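Side-chain contact in stage III sporulation protein AF (Bacillus subtilis, PDB 6DCS), which forms part of a sporulation-essential channel, probably contributing to its assembly through a ring-building motif domain: residues Y14-E17 with E18-V21. Sequence-based numbering, arbitrary orientation.
Sequences YILE and EMAV
Tyr14 and Glu18 meet because both turn CG anti to the backbone N (chi1 152° and 161°); beyond CG the glutamate chain runs extended, bringing its carboxylate back to the phenol. Glu18 OE1 lies 2.8 Å from Tyr14 OH and 3.3 Å from Tyr14 CZ, approaching the hydroxyl end of the ring obliquely, with the carboxylate and ring planes 73° apart. The next residue, Met19, bends at the end of its chain and turns its terminal methyl back toward Leu16, so that Met19 CE reaches Leu16 CD1 at 3.4 Å, an apolar contact three residues apart. Leu16 also touches Leu43 and Ala45 of strand 37-45, which places this face of helix 11-30 against the sheet of the ring-building motif domain. The main chain beneath is helical: Met19 N binds Ile15 O at 2.9 Å, Glu18 N binds Tyr14 O at 2.9 Å, and Val21 N binds Glu17 O at 3.1 Å. Glu18 N has a second, weak bond to Ile15 O, and Ala20 N is weakly shared between Leu16 O and Glu17 O. The contact thus divides by chemistry: the polar Tyr14-Glu18 pair is on the surface, whereas Leu16 links the apolar Met19 methyl to strand 37-45.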
loop_
_atom_site.group_PDB
_atom_site.type_symbol
_atom_site.label_atom_id
_atom_site.label_comp_id
_atom_site.label_asym_id
_atom_site.label_seq_id
_atom_site.Cartn_x
_atom_site.Cartn_y
_atom_site.Cartn_z
ATOM N N TYR A 14 -18.968 7.293 3.401
ATOM C CA TYR A 14 -19.134 7.570 1.977
ATOM C C TYR A 14 -18.015 8.465 1.461
ATOM O O TYR A 14 -17.351 8.157 0.457
ATOM C CB TYR A 14 -20.485 8.241 1.723
ATOM C CG TYR A 14 -20.450 9.131 0.494
ATOM C CD1 TYR A 14 -20.412 8.574 -0.772
ATOM C CD2 TYR A 14 -20.433 10.516 0.612
ATOM C CE1 TYR A 14 -20.362 9.357 -1.876
ATOM C CE2 TYR A 14 -20.394 11.308 -0.479
ATOM C CZ TYR A 14 -20.348 10.731 -1.749
ATOM O OH TYR A 14 -20.289 11.509 -2.907
ATOM N N ILE A 15 -17.833 9.607 2.124
ATOM C CA ILE A 15 -16.805 10.552 1.728
ATOM C C ILE A 15 -15.466 9.858 1.682
ATOM O O ILE A 15 -14.714 9.972 0.696
ATOM C CB ILE A 15 -16.791 11.736 2.702
ATOM C CG1 ILE A 15 -18.014 12.608 2.449
ATOM C CG2 ILE A 15 -15.504 12.510 2.592
ATOM C CD1 ILE A 15 -18.324 13.497 3.623
ATOM N N LEU A 16 -15.166 9.102 2.740
ATOM C CA LEU A 16 -13.917 8.361 2.836
ATOM C C LEU A 16 -13.775 7.335 1.715
ATOM O O LEU A 16 -12.664 7.103 1.232
ATOM C CB LEU A 16 -13.835 7.694 4.203
ATOM C CG LEU A 16 -12.477 7.187 4.635
ATOM C CD1 LEU A 16 -11.534 8.330 4.554
ATOM C CD2 LEU A 16 -12.489 6.641 6.046
ATOM N N GLU A 17 -14.874 6.738 1.250
ATOM C CA GLU A 17 -14.747 5.832 0.104
ATOM C C GLU A 17 -14.589 6.574 -1.206
ATOM O O GLU A 17 -14.074 6.005 -2.175
ATOM C CB GLU A 17 -15.952 4.904 -0.010
ATOM C CG GLU A 17 -15.934 3.715 0.961
ATOM C CD GLU A 17 -15.104 2.557 0.445
ATOM O OE1 GLU A 17 -14.455 2.706 -0.615
ATOM O OE2 GLU A 17 -15.109 1.487 1.091
ATOM N N GLU A 18 -15.033 7.829 -1.263
ATOM C CA GLU A 18 -14.854 8.622 -2.470
ATOM C C GLU A 18 -13.399 9.039 -2.598
ATOM O O GLU A 18 -12.770 8.851 -3.646
ATOM C CB GLU A 18 -15.776 9.839 -2.420
ATOM C CG GLU A 18 -15.408 10.977 -3.337
ATOM C CD GLU A 18 -16.290 12.190 -3.108
ATOM O OE1 GLU A 18 -17.485 11.989 -2.769
ATOM O OE2 GLU A 18 -15.789 13.336 -3.247
ATOM N N MET A 19 -12.841 9.589 -1.522
ATOM C CA MET A 19 -11.413 9.857 -1.472
ATOM C C MET A 19 -10.603 8.606 -1.782
ATOM O O MET A 19 -9.480 8.702 -2.288
ATOM C CB MET A 19 -11.027 10.400 -0.086
ATOM C CG MET A 19 -11.334 11.869 0.130
ATOM S SD MET A 19 -10.820 12.591 1.725
ATOM C CE MET A 19 -11.054 11.230 2.873
ATOM N N ALA A 20 -11.145 7.428 -1.482
ATOM C CA ALA A 20 -10.361 6.209 -1.616
ATOM C C ALA A 20 -10.328 5.714 -3.060
ATOM O O ALA A 20 -9.279 5.264 -3.528
ATOM C CB ALA A 20 -10.904 5.132 -0.677
ATOM N N VAL A 21 -11.448 5.779 -3.796
ATOM C CA VAL A 21 -11.379 5.329 -5.191
ATOM C C VAL A 21 -10.566 6.314 -6.037
ATOM O O VAL A 21 -9.825 5.905 -6.941
ATOM C CB VAL A 21 -12.777 5.089 -5.802
ATOM C CG1 VAL A 21 -13.540 4.013 -5.024
ATOM C CG2 VAL A 21 -13.567 6.385 -5.924
#